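Local coordinates for catalytic domain of the nuclear inclusion protein A (nia) (Tobacco etch virus, PDB 1LVM) that cleaves peptide bonds as a chymotrypsin-type cysteine protease of peptidase family C4, probably processing the viral polyprotein at specific sites, at residues 90-95 / 195-200; 25-30 / 47-52; 140-145 / 184-189; 148-153 / 161-166; 214-217 / 222-225. The protein carries 1 engineered substitution. All coordinates share one frame; numbering follows the deposited sequence.

Contact 1: 90-95 / 195-200; sequences MIIIRM and MELLTN
No ring or amide enters the touch between Ile92 and the leucines Leu197 and Leu198; the flat groups that pair are those of Glu196 and Asn200, on either side of the two leucines in sequence. There the amide of Asn200 meets the carboxylate of Glu196: the bond from ND2 to OE1 is 3.0 Å long, OE1 accepts through its anti lone pair, and it lies almost in the amide plane of Asn200. This bond links one turn of the helix to Asn200, the first residue to leave helical geometry. Nearby, Thr199 OG1 donates to Met195 O at 2.7 Å, arriving tilted 30° from the carbonyl plane, as a threonine in a helix can when it turns its hydroxyl back on the carbonyl four residues earlier.

The contact joins the two halves of the chymotrypsin-like fold's chain: helix 194-199 follows strand 185-189 of the second barrel and leads back to strand 206-208, one of the two outermost strands of the first sheet, to which strand 91-94 also belongs. Between strand 91-94 and the helix the packing is wholly apolar. With chi1 at -53° Ile92 carries CG1 beside its backbone N, and the extended chain beyond it pushes CD1 out as the single probe. Leu197 reaches to it tip to tip, CD2 lying 3.8 Å from Ile92 CD1. Leu198 crosses the isoleucine at a slant, its CD2 4.0 Å from the same Ile92 CD1. One methyl thus fits against branches of two successive leucines. Around them Phe48 and Trp206 pack on Ile92, His83 on Leu197 and Phe108 on Leu198.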
# COMPACT_ATOMS: atom_id res chain seq x y z
N MET A 90 2.28 5.13 -6.24
CA MET A 90 1.08 4.29 -6.19
C MET A 90 0.67 3.83 -7.56
O MET A 90 0.74 4.60 -8.54
CB MET A 90 -0.12 5.06 -5.53
CG MET A 90 -1.33 4.12 -5.19
SD MET A 90 -2.72 5.01 -4.48
CE MET A 90 -2.12 5.01 -2.78
N ILE A 91 0.24 2.58 -7.68
CA ILE A 91 -0.14 2.12 -9.02
C ILE A 91 -1.27 1.12 -8.82
O ILE A 91 -1.39 0.55 -7.74
CB ILE A 91 1.12 1.40 -9.68
CG1 ILE A 91 0.89 1.08 -11.20
CG2 ILE A 91 1.48 0.09 -8.92
CD1 ILE A 91 2.19 0.56 -11.85
N ILE A 92 -2.11 0.94 -9.83
CA ILE A 92 -3.15 -0.11 -9.65
C ILE A 92 -2.91 -1.16 -10.70
O ILE A 92 -2.74 -0.83 -11.87
CB ILE A 92 -4.58 0.42 -9.83
CG1 ILE A 92 -4.80 1.63 -8.94
CG2 ILE A 92 -5.61 -0.73 -9.55
CD1 ILE A 92 -6.13 2.40 -9.25
N ILE A 93 -2.83 -2.41 -10.27
CA ILE A 93 -2.66 -3.56 -11.20
C ILE A 93 -4.01 -4.19 -11.44
O ILE A 93 -4.79 -4.42 -10.47
CB ILE A 93 -1.85 -4.62 -10.51
CG1 ILE A 93 -0.48 -4.07 -10.15
CG2 ILE A 93 -1.71 -5.87 -11.37
CD1 ILE A 93 0.29 -5.08 -9.26
N ARG A 94 -4.34 -4.46 -12.70
CA ARG A 94 -5.60 -5.16 -12.94
C ARG A 94 -5.19 -6.65 -13.06
O ARG A 94 -4.41 -7.00 -13.94
CB ARG A 94 -6.28 -4.65 -14.21
CG ARG A 94 -7.62 -5.31 -14.42
CD ARG A 94 -8.39 -4.84 -15.67
NE ARG A 94 -9.63 -5.60 -15.64
CZ ARG A 94 -10.81 -5.12 -15.27
NH1 ARG A 94 -10.94 -3.85 -14.92
NH2 ARG A 94 -11.86 -5.94 -15.19
N MET A 95 -5.70 -7.52 -12.20
CA MET A 95 -5.33 -8.92 -12.31
C MET A 95 -6.20 -9.60 -13.43
O MET A 95 -7.32 -9.19 -13.71
CB MET A 95 -5.55 -9.62 -10.97
CG MET A 95 -4.61 -9.09 -9.87
SD MET A 95 -2.87 -9.43 -10.26
CE MET A 95 -2.72 -11.19 -10.06
N MET A 195 -12.07 6.90 -4.87
CA MET A 195 -13.18 5.95 -5.01
C MET A 195 -13.73 6.03 -6.44
O MET A 195 -14.11 5.01 -7.02
CB MET A 195 -14.30 6.22 -4.00
CG MET A 195 -13.93 6.00 -2.51
SD MET A 195 -13.14 4.42 -2.23
CE MET A 195 -14.47 3.23 -2.71
N GLU A 196 -13.77 7.23 -7.00
CA GLU A 196 -14.27 7.37 -8.40
C GLU A 196 -13.36 6.53 -9.33
O GLU A 196 -13.80 5.79 -10.21
CB GLU A 196 -14.21 8.85 -8.86
CG GLU A 196 -14.97 9.09 -10.19
CD GLU A 196 -16.43 8.71 -10.03
OE1 GLU A 196 -17.03 8.24 -11.02
OE2 GLU A 196 -16.98 8.87 -8.91
N LEU A 197 -12.06 6.69 -9.13
CA LEU A 197 -11.12 5.96 -9.98
C LEU A 197 -11.31 4.44 -9.88
O LEU A 197 -11.25 3.74 -10.88
CB LEU A 197 -9.68 6.35 -9.59
CG LEU A 197 -8.59 5.54 -10.33
CD1 LEU A 197 -8.68 5.82 -11.88
CD2 LEU A 197 -7.26 6.02 -9.81
N LEU A 198 -11.54 3.92 -8.67
CA LEU A 198 -11.72 2.48 -8.54
C LEU A 198 -13.00 1.93 -9.08
O LEU A 198 -13.06 0.75 -9.36
CB LEU A 198 -11.66 2.03 -7.04
CG LEU A 198 -10.36 2.37 -6.30
CD1 LEU A 198 -10.54 1.97 -4.80
CD2 LEU A 198 -9.16 1.57 -6.85
N THR A 199 -14.02 2.78 -9.19
CA THR A 199 -15.36 2.35 -9.60
C THR A 199 -15.88 2.89 -10.92
O THR A 199 -17.01 2.60 -11.27
CB THR A 199 -16.34 2.76 -8.57
OG1 THR A 199 -16.28 4.19 -8.44
CG2 THR A 199 -15.97 2.14 -7.24
N ASN A 200 -15.07 3.63 -11.67
CA ASN A 200 -15.52 4.23 -12.94
C ASN A 200 -14.47 3.92 -14.02
O ASN A 200 -13.38 4.52 -14.10
CB ASN A 200 -15.72 5.76 -12.74
CG ASN A 200 -16.04 6.51 -14.04
OD1 ASN A 200 -15.88 5.97 -15.13
ND2 ASN A 200 -16.48 7.79 -13.91

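Contact 2: 25-30 / 47-52; sequences TICHLT and PFIITN
Leu29 is the central side chain of this contact, meeting Ile49 and Thr51 in two different ways. Toward Thr51 it points tip to tip: its CD1 lies 3.6 Å from Thr51 OG1 and 3.9 Å from Thr51 CG2, so one methyl rests against both branches of the threonine. Ile49 instead slides past the leucine in the opposite direction, so that the two chains run alongside each other, Leu29 CD1 being 3.9 Å from Ile49 CG2 and Leu29 CD2 4.1 Å from Ile49 CD1. The same CD1 of Ile49 continues to Cys27, whose SG sits 4.0 Å away and behaves here as an apolar atom.

The rotamer of Thr51 sets OG1 anti to the backbone N (chi1 -172°), where it lies beside Leu29 CD1 and bonds to Tyr41 O, while CG2 takes the place between the N and the carbonyl carbon. A polar atom can thus be buried beside a leucine methyl with its need met. A branched residue with one polar arm suits this place, just as slim Cys27 suits the point where the two strands come near. Val65 on strand 62-67 touches Cys27, Leu29 and Ile49 and helps fill the same interior.

No backbone bond crosses the contact. Strands 26-30 and 48-51 run at 71° to each other with their axes 8.5 Å apart, and strand 36-45 separates them in the sheet. Side chains meeting across the inside of a strongly curled antiparallel sheet are characteristic of the first β-barrel of chymotrypsin-like proteases.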
# COMPACT_ATOMS: atom_id res chain seq x y z
N THR A 25 -7.92 -8.43 2.63
CA THR A 25 -7.70 -8.05 1.21
C THR A 25 -6.23 -7.81 0.90
O THR A 25 -5.87 -7.56 -0.27
CB THR A 25 -8.42 -6.76 0.82
OG1 THR A 25 -7.80 -5.64 1.49
CG2 THR A 25 -9.89 -6.81 1.23
N ILE A 26 -5.38 -7.87 1.90
CA ILE A 26 -3.95 -7.62 1.65
C ILE A 26 -3.27 -8.80 0.99
O ILE A 26 -3.60 -9.96 1.28
CB ILE A 26 -3.26 -7.26 2.99
CG1 ILE A 26 -3.84 -5.95 3.47
CG2 ILE A 26 -1.70 -7.32 2.81
CD1 ILE A 26 -3.28 -5.52 4.87
N CYS A 27 -2.43 -8.52 -0.02
CA CYS A 27 -1.68 -9.53 -0.69
C CYS A 27 -0.23 -9.25 -0.57
O CYS A 27 0.20 -8.07 -0.48
CB CYS A 27 -1.97 -9.50 -2.22
SG CYS A 27 -3.72 -9.72 -2.72
N HIS A 28 0.55 -10.31 -0.60
CA HIS A 28 2.01 -10.15 -0.59
C HIS A 28 2.46 -10.35 -2.04
O HIS A 28 2.12 -11.35 -2.67
CB HIS A 28 2.72 -11.16 0.27
CG HIS A 28 4.15 -10.79 0.50
ND1 HIS A 28 5.21 -11.59 0.13
CD2 HIS A 28 4.70 -9.66 1.03
CE1 HIS A 28 6.34 -10.99 0.43
NE2 HIS A 28 6.07 -9.82 0.98
N LEU A 29 3.28 -9.41 -2.54
CA LEU A 29 3.71 -9.39 -3.94
C LEU A 29 5.22 -9.53 -4.08
O LEU A 29 5.97 -8.82 -3.40
CB LEU A 29 3.30 -8.02 -4.55
CG LEU A 29 1.82 -7.60 -4.32
CD1 LEU A 29 1.50 -6.26 -4.94
CD2 LEU A 29 0.86 -8.59 -4.95
N THR A 30 5.65 -10.42 -4.96
CA THR A 30 7.04 -10.56 -5.23
C THR A 30 7.32 -10.44 -6.71
O THR A 30 6.88 -11.26 -7.49
CB THR A 30 7.59 -11.91 -4.67
OG1 THR A 30 7.36 -11.95 -3.24
CG2 THR A 30 9.08 -12.06 -4.99
N PRO A 47 -11.14 -6.55 -9.10
CA PRO A 47 -10.13 -7.23 -9.91
C PRO A 47 -8.77 -6.53 -9.79
O PRO A 47 -7.80 -6.89 -10.48
CB PRO A 47 -10.69 -7.08 -11.30
CG PRO A 47 -11.25 -5.77 -11.31
CD PRO A 47 -11.95 -5.65 -9.94
N PHE A 48 -8.70 -5.53 -8.90
CA PHE A 48 -7.47 -4.74 -8.76
C PHE A 48 -6.65 -5.04 -7.54
O PHE A 48 -7.16 -5.57 -6.52
CB PHE A 48 -7.82 -3.25 -8.68
CG PHE A 48 -8.75 -2.76 -9.79
CD1 PHE A 48 -8.47 -3.06 -11.13
CD2 PHE A 48 -9.89 -2.02 -9.49
CE1 PHE A 48 -9.32 -2.62 -12.16
CE2 PHE A 48 -10.76 -1.56 -10.51
CZ PHE A 48 -10.48 -1.87 -11.86
N ILE A 49 -5.36 -4.71 -7.62
CA ILE A 49 -4.47 -4.78 -6.45
C ILE A 49 -3.81 -3.36 -6.45
O ILE A 49 -3.20 -2.95 -7.43
CB ILE A 49 -3.39 -5.85 -6.56
CG1 ILE A 49 -4.04 -7.24 -6.51
CG2 ILE A 49 -2.36 -5.70 -5.35
CD1 ILE A 49 -3.00 -8.39 -6.42
N ILE A 50 -3.95 -2.65 -5.35
CA ILE A 50 -3.40 -1.27 -5.22
C ILE A 50 -2.10 -1.46 -4.51
O ILE A 50 -2.08 -2.12 -3.46
CB ILE A 50 -4.34 -0.39 -4.33
CG1 ILE A 50 -5.69 -0.19 -5.02
CG2 ILE A 50 -3.67 1.04 -4.11
CD1 ILE A 50 -6.82 -0.01 -4.10
N THR A 51 -1.01 -0.94 -5.06
CA THR A 51 0.30 -1.16 -4.44
C THR A 51 1.27 -0.03 -4.80
O THR A 51 0.85 1.01 -5.40
CB THR A 51 0.86 -2.55 -4.79
OG1 THR A 51 2.03 -2.81 -4.02
CG2 THR A 51 1.23 -2.67 -6.34
N ASN A 52 2.52 -0.19 -4.42
CA ASN A 52 3.50 0.87 -4.69
C ASN A 52 3.96 0.85 -6.15
O ASN A 52 4.21 -0.21 -6.70
CB ASN A 52 4.76 0.65 -3.84
CG ASN A 52 4.44 0.61 -2.36
OD1 ASN A 52 4.04 -0.43 -1.82
ND2 ASN A 52 4.62 1.76 -1.70

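Contact 3: 140-145 / 184-189; sequences FPSSDG and NNYFTS
Ser142 and Tyr186 meet in the second barrel of the chymotrypsin-like fold, on two strands, 130-142 and 185-189, that lie on either side of strand 147-150. A little farther on, Gly145, in the turn that leads into strand 147-150, meets Ser189. Ser142, Tyr186 and Gly145 each bury about the same area here.

The serine touches the tyrosine from the rim. Its CB stands in the ring plane at the edge, 3.8 Å from Tyr186 CE2, while OG approaches that same Tyr186 CE2 obliquely at 3.7 Å. OG, anti to the backbone N (chi1 174°), is carried to a hydrogen bond with His222 NE2. That imidazole also meets the tyrosine ring edge-to-face, so a small hydroxyl residue packs on one aromatic ring and is bonded to the other, which would steady it. At its far end the tyrosine OH is hydrogen-bonded to an acidic side chain of the bound peptide, to which Asn184 ND2 also bonds. Ser142 therefore belongs to a second shell behind a substrate-recognising residue, consistent with a role for this wall in specificity.

Gly145 suits its place because its positive phi, 89°, would press a CB onto the carbonyl oxygen of the preceding residue. Its own carbonyl turns to Ser189, and a weak bond from Trp148 NE1 falls on the same oxygen. Ser189 OG accepts from Arg88 NH2 and lies within bonding reach of both Gly145 O and Ile146 O. With chi1 at 64° Ser189 places OG between its backbone N and carbonyl carbon, 2.8 Å from Gly145 O.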
# COMPACT_ATOMS: atom_id res chain seq x y z
N PHE A 140 0.89 14.08 9.37
CA PHE A 140 0.95 15.37 8.73
C PHE A 140 1.51 15.29 7.34
O PHE A 140 2.33 14.43 7.05
CB PHE A 140 1.86 16.34 9.52
CG PHE A 140 1.47 16.49 10.93
CD1 PHE A 140 1.90 15.54 11.88
CD2 PHE A 140 0.73 17.61 11.36
CE1 PHE A 140 1.61 15.71 13.22
CE2 PHE A 140 0.42 17.80 12.72
CZ PHE A 140 0.87 16.84 13.64
N PRO A 141 1.07 16.21 6.43
CA PRO A 141 1.65 16.12 5.09
C PRO A 141 3.09 16.59 5.08
O PRO A 141 3.46 17.53 5.80
CB PRO A 141 0.82 17.08 4.28
CG PRO A 141 0.49 18.14 5.29
CD PRO A 141 0.10 17.31 6.50
N SER A 142 3.89 15.95 4.25
CA SER A 142 5.27 16.39 4.05
C SER A 142 5.18 17.11 2.67
O SER A 142 4.93 16.46 1.66
CB SER A 142 6.22 15.22 3.95
OG SER A 142 7.51 15.73 3.62
N SER A 143 5.37 18.43 2.62
CA SER A 143 5.26 19.21 1.37
C SER A 143 3.86 19.38 0.84
O SER A 143 2.93 19.76 1.55
CB SER A 143 6.04 18.59 0.20
OG SER A 143 7.45 18.56 0.41
N ASP A 144 3.75 19.05 -0.45
CA ASP A 144 2.52 19.13 -1.24
C ASP A 144 1.46 18.11 -0.90
O ASP A 144 0.40 18.05 -1.53
CB ASP A 144 2.88 18.99 -2.73
CG ASP A 144 3.86 17.86 -3.00
OD1 ASP A 144 3.89 16.93 -2.15
OD2 ASP A 144 4.58 17.88 -4.05
N GLY A 145 1.72 17.29 0.11
CA GLY A 145 0.73 16.29 0.50
C GLY A 145 0.88 14.97 -0.24
O GLY A 145 0.02 14.08 -0.08
N ASN A 184 12.15 8.74 10.63
CA ASN A 184 10.88 9.39 10.18
C ASN A 184 10.31 8.51 9.06
O ASN A 184 11.06 8.21 8.17
CB ASN A 184 11.14 10.75 9.57
CG ASN A 184 11.59 11.72 10.58
OD1 ASN A 184 11.07 11.75 11.69
ND2 ASN A 184 12.56 12.52 10.22
N ASN A 185 9.03 8.18 9.11
CA ASN A 185 8.43 7.29 8.10
C ASN A 185 7.46 8.08 7.24
O ASN A 185 6.94 9.12 7.66
CB ASN A 185 7.75 6.10 8.78
CG ASN A 185 8.77 5.07 9.32
OD1 ASN A 185 8.49 4.30 10.24
ND2 ASN A 185 9.96 5.07 8.74
N TYR A 186 7.25 7.60 6.02
CA TYR A 186 6.40 8.30 5.09
C TYR A 186 5.48 7.33 4.32
O TYR A 186 5.91 6.27 3.89
CB TYR A 186 7.27 9.02 4.04
CG TYR A 186 8.15 10.16 4.66
CD1 TYR A 186 9.40 9.88 5.26
CD2 TYR A 186 7.71 11.46 4.65
CE1 TYR A 186 10.17 10.90 5.83
CE2 TYR A 186 8.49 12.51 5.24
CZ TYR A 186 9.70 12.22 5.81
OH TYR A 186 10.45 13.27 6.37
N PHE A 187 4.21 7.73 4.18
CA PHE A 187 3.32 6.91 3.38
C PHE A 187 2.85 7.76 2.20
O PHE A 187 2.88 9.00 2.22
CB PHE A 187 2.13 6.36 4.23
CG PHE A 187 1.10 7.38 4.67
CD1 PHE A 187 0.04 7.73 3.88
CD2 PHE A 187 1.16 7.92 6.00
CE1 PHE A 187 -0.97 8.60 4.38
CE2 PHE A 187 0.18 8.76 6.50
CZ PHE A 187 -0.90 9.11 5.69
N THR A 188 2.42 7.09 1.15
CA THR A 188 1.91 7.78 0.00
C THR A 188 0.42 7.90 0.24
O THR A 188 -0.28 6.90 0.48
CB THR A 188 2.16 6.94 -1.28
OG1 THR A 188 3.58 6.83 -1.49
CG2 THR A 188 1.48 7.56 -2.47
N SER A 189 -0.06 9.14 0.22
CA SER A 189 -1.44 9.43 0.43
C SER A 189 -2.39 8.95 -0.70
O SER A 189 -2.03 8.87 -1.91
CB SER A 189 -1.65 10.94 0.63
OG SER A 189 -1.29 11.65 -0.56

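Contact 4: 148-153 / 161-166; sequences WKHWIQ and SPLVST
Ile152 and Leu163 are brought together by similar first torsions: Ile152 CG1 and Leu163 CG each lie beside the backbone N and anti to the carbonyl carbon, Ile152 with chi1 -59° and Leu163 swung farther, to -88°. The isoleucine then extends, and its CD1 runs past the leucine in the opposite direction until it lies 4.1 Å from Leu163 CD1. That leucine methyl also sits over one face of the His150 ring, 4.5 Å from His150 ND1 at its nearest. It is thus shared between a flat imidazole and a branched aliphatic chain, and a leucine suits the place because a single terminal methyl can meet both.

Strands 147-150 and 162-165 are not neighbours in the second barrel of this chymotrypsin-like protease. In the order of its six strands they are three places apart whichever way the closed sheet is followed, so the three side chains meet across the interior, which Phe187 also enters by touching Leu163. Ile152 also touches Ser134 and Ser137 of strand 130-142.

Its own segment also touches the imidazole. Ile152 N lies at its edge, in the ring plane, and His150 NE2 gives a weak bond to Ile152 O, 3.4 Å long and bent to 131°. The ring of His175 meets it as well, the two planes at about 70°. Since no hydrogen bond joins the two segments, the contact itself is dispersive, at rather loose distances. Fit rather than direction holds it, and the flat imidazole face serves as an apolar surface while NE2 makes only a weak bond to a backbone oxygen.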
# COMPACT_ATOMS: atom_id res chain seq x y z
N TRP A 148 3.03 11.62 3.28
CA TRP A 148 2.58 12.07 4.63
C TRP A 148 3.47 11.38 5.63
O TRP A 148 3.92 10.27 5.42
CB TRP A 148 1.12 11.74 4.92
CG TRP A 148 0.19 12.71 4.30
CD1 TRP A 148 0.14 13.07 2.98
CD2 TRP A 148 -0.82 13.48 4.97
NE1 TRP A 148 -0.83 14.00 2.79
CE2 TRP A 148 -1.44 14.27 4.01
CE3 TRP A 148 -1.25 13.57 6.32
CZ2 TRP A 148 -2.46 15.15 4.31
CZ3 TRP A 148 -2.30 14.47 6.64
CH2 TRP A 148 -2.88 15.23 5.63
N LYS A 149 3.78 12.07 6.73
CA LYS A 149 4.62 11.52 7.77
C LYS A 149 3.83 10.65 8.74
O LYS A 149 2.67 10.95 9.07
CB LYS A 149 5.22 12.68 8.62
CG LYS A 149 6.06 13.77 7.83
CD LYS A 149 6.63 14.94 8.82
CE LYS A 149 7.37 16.13 8.15
NZ LYS A 149 7.70 17.30 9.14
N HIS A 150 4.48 9.62 9.26
CA HIS A 150 3.84 8.82 10.27
C HIS A 150 4.96 8.32 11.16
O HIS A 150 6.12 8.31 10.74
CB HIS A 150 2.95 7.68 9.67
CG HIS A 150 3.70 6.44 9.28
ND1 HIS A 150 3.95 6.10 7.95
CD2 HIS A 150 4.25 5.45 10.03
CE1 HIS A 150 4.63 4.96 7.92
NE2 HIS A 150 4.82 4.55 9.17
N TRP A 151 4.62 7.98 12.43
CA TRP A 151 5.63 7.50 13.36
C TRP A 151 5.40 6.07 13.85
O TRP A 151 5.61 5.74 15.01
CB TRP A 151 5.74 8.51 14.53
CG TRP A 151 6.30 9.82 14.08
CD1 TRP A 151 7.61 10.19 14.10
CD2 TRP A 151 5.58 10.93 13.48
NE1 TRP A 151 7.76 11.45 13.56
CE2 TRP A 151 6.53 11.93 13.18
CE3 TRP A 151 4.25 11.17 13.17
CZ2 TRP A 151 6.19 13.14 12.59
CZ3 TRP A 151 3.91 12.39 12.58
CH2 TRP A 151 4.88 13.36 12.30
N ILE A 152 4.96 5.20 12.95
CA ILE A 152 4.80 3.79 13.29
C ILE A 152 6.01 2.97 12.88
O ILE A 152 6.41 3.03 11.73
CB ILE A 152 3.55 3.23 12.60
CG1 ILE A 152 2.36 4.06 13.10
CG2 ILE A 152 3.42 1.70 12.86
CD1 ILE A 152 1.03 3.92 12.27
N GLN A 153 6.57 2.18 13.80
CA GLN A 153 7.76 1.38 13.46
C GLN A 153 7.40 0.39 12.37
O GLN A 153 6.44 -0.33 12.49
CB GLN A 153 8.22 0.60 14.67
CG GLN A 153 9.34 1.20 15.40
CD GLN A 153 10.15 0.11 16.00
OE1 GLN A 153 9.62 -0.74 16.70
NE2 GLN A 153 11.45 0.09 15.71
N SER A 161 1.55 -1.53 2.79
CA SER A 161 0.57 -1.82 3.87
C SER A 161 -0.31 -0.60 4.05
O SER A 161 0.21 0.52 4.07
CB SER A 161 1.29 -2.17 5.18
OG SER A 161 2.13 -3.33 5.08
N PRO A 162 -1.64 -0.78 4.26
CA PRO A 162 -2.52 0.39 4.42
C PRO A 162 -2.38 1.13 5.76
O PRO A 162 -2.19 0.48 6.78
CB PRO A 162 -3.95 -0.20 4.33
CG PRO A 162 -3.74 -1.63 4.88
CD PRO A 162 -2.41 -2.04 4.21
N LEU A 163 -2.47 2.47 5.70
CA LEU A 163 -2.49 3.32 6.90
C LEU A 163 -3.99 3.51 7.00
O LEU A 163 -4.62 3.86 6.00
CB LEU A 163 -1.80 4.68 6.64
CG LEU A 163 -0.28 4.67 6.90
CD1 LEU A 163 0.01 3.99 8.29
CD2 LEU A 163 0.39 3.84 5.84
N VAL A 164 -4.59 3.24 8.17
CA VAL A 164 -6.03 3.31 8.39
C VAL A 164 -6.38 4.30 9.51
O VAL A 164 -5.73 4.30 10.56
CB VAL A 164 -6.56 1.87 8.83
CG1 VAL A 164 -8.09 1.86 8.83
CG2 VAL A 164 -6.06 0.78 7.85
N SER A 165 -7.39 5.12 9.25
CA SER A 165 -7.89 6.11 10.21
C SER A 165 -8.61 5.38 11.35
O SER A 165 -9.48 4.52 11.10
CB SER A 165 -8.96 6.96 9.51
OG SER A 165 -9.65 7.78 10.49
N THR A 166 -8.27 5.69 12.59
CA THR A 166 -8.97 4.99 13.68
C THR A 166 -10.32 5.69 13.82
O THR A 166 -11.24 5.17 14.44
CB THR A 166 -8.15 5.05 15.05
OG1 THR A 166 -8.01 6.43 15.42
CG2 THR A 166 -6.75 4.44 14.87

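Contact 5: 214-217 / 222-225; sequences ADSV and HKVF
Val217 and Val224 face each other as a hydrogen-bonded antiparallel pair in the β-hairpin of strands 216-219 and 222-225, near the C-terminal end of the chain. Val217 N donates to Val224 O at 2.8 Å, and Val224 N returns a bond to Val217 O at 2.7 Å. The return bond is the straighter, 170° at the hydrogen. Each of these oxygens also takes a CA-H contact: Ser216 CA comes within 3.0 Å of Val224 O, and Lys223 CA within 3.3 Å of Val217 O. Beside this pair Ser216 and Phe225 form a non-hydrogen-bonded one, and the chain is bonded again where the backbones of Asp215 and Met226 meet.

The two valines lie side by side, pointing the same way, Val217 CG1 4.1 Å from Val224 CB, and both pack on an aromatic side chain of the bound peptide. β-branched residues suit such a strand surface. The hairpin is part of the substrate site: Val224 and Phe225 pair in parallel with a strand of the peptide, so the sheet continues into it.

The polar ends have partners outside the hairpin. His222 ND1 is bonded to the peptide backbone and NE2 to Ser142 OG, so the histidine is held at both nitrogens, while the carboxylate of Asp215, though poorly ordered, forms a salt bridge with Arg57 NH2. On the face of Ser216, the extended chain of Lys223 brings CE to 3.6 Å from Ser216 OG, and the ring of Phe225 brings CD2 equally near, 3.6 Å from Ser216 CB.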
# COMPACT_ATOMS: atom_id res chain seq x y z
N ALA A 214 15.22 4.28 -13.28
CA ALA A 214 16.33 4.77 -12.48
C ALA A 214 16.30 4.27 -11.07
O ALA A 214 15.32 3.70 -10.63
CB ALA A 214 16.33 6.29 -12.48
N ASP A 215 17.37 4.53 -10.34
CA ASP A 215 17.48 4.07 -8.96
C ASP A 215 17.05 5.10 -7.91
O ASP A 215 17.14 4.84 -6.71
CB ASP A 215 18.90 3.57 -8.68
CG ASP A 215 19.22 2.30 -9.46
OD1 ASP A 215 18.34 1.40 -9.50
OD2 ASP A 215 20.34 2.20 -10.01
N SER A 216 16.59 6.26 -8.35
CA SER A 216 16.07 7.23 -7.41
C SER A 216 15.06 8.05 -8.18
O SER A 216 15.09 8.16 -9.41
CB SER A 216 17.18 8.11 -6.82
OG SER A 216 17.63 9.04 -7.79
N VAL A 217 14.10 8.60 -7.45
CA VAL A 217 13.09 9.39 -8.10
C VAL A 217 12.78 10.63 -7.26
O VAL A 217 13.07 10.65 -6.06
CB VAL A 217 11.81 8.57 -8.30
CG1 VAL A 217 11.23 8.22 -6.95
CG2 VAL A 217 10.83 9.34 -9.12
N HIS A 222 10.63 15.11 -2.45
CA HIS A 222 11.65 14.28 -1.80
C HIS A 222 12.39 13.46 -2.87
O HIS A 222 11.78 13.00 -3.84
CB HIS A 222 10.98 13.26 -0.85
CG HIS A 222 10.47 13.83 0.45
ND1 HIS A 222 11.22 13.83 1.60
CD2 HIS A 222 9.24 14.31 0.80
CE1 HIS A 222 10.49 14.28 2.61
NE2 HIS A 222 9.28 14.57 2.15
N LYS A 223 13.70 13.27 -2.70
CA LYS A 223 14.40 12.37 -3.60
C LYS A 223 14.30 11.01 -2.87
O LYS A 223 14.66 10.88 -1.68
CB LYS A 223 15.86 12.79 -3.75
CG LYS A 223 16.61 12.11 -4.88
CD LYS A 223 18.09 12.44 -4.79
CE LYS A 223 18.83 11.97 -6.02
NZ LYS A 223 20.23 12.45 -5.99
N VAL A 224 13.79 9.99 -3.56
CA VAL A 224 13.65 8.70 -2.96
C VAL A 224 14.50 7.66 -3.71
O VAL A 224 14.42 7.57 -4.92
CB VAL A 224 12.15 8.19 -2.98
CG1 VAL A 224 12.02 6.97 -1.99
CG2 VAL A 224 11.18 9.34 -2.62
N PHE A 225 15.32 6.93 -2.97
CA PHE A 225 16.14 5.90 -3.58
C PHE A 225 15.50 4.53 -3.46
O PHE A 225 14.80 4.25 -2.50
CB PHE A 225 17.50 5.83 -2.90
CG PHE A 225 18.30 7.08 -3.04
CD1 PHE A 225 18.09 8.15 -2.19
CD2 PHE A 225 19.26 7.19 -4.06
CE1 PHE A 225 18.81 9.34 -2.34
CE2 PHE A 225 20.00 8.40 -4.22
CZ PHE A 225 19.77 9.46 -3.35

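Contacts 1 to 4 are buried, whereas contact 5 is partly buried, its centre about 18 Å from that of the chain. Contacts 1 and 2 share the first sheet, where strands 91-94 and 48-51 are neighbours; contact 2 fills its interior and contact 1 sets a helix against it. Contacts 3 and 4 belong to the second barrel: strand 147-150, used in contact 4, runs between the two strands that contact 3 brings together. Methyl packing rules contacts 1, 2 and 4, hydroxyls and a ring edge contact 3, and paired backbone bonds contact 5. Contacts 3 and 5 touch, joining barrel wall to hairpin beside the bound peptide.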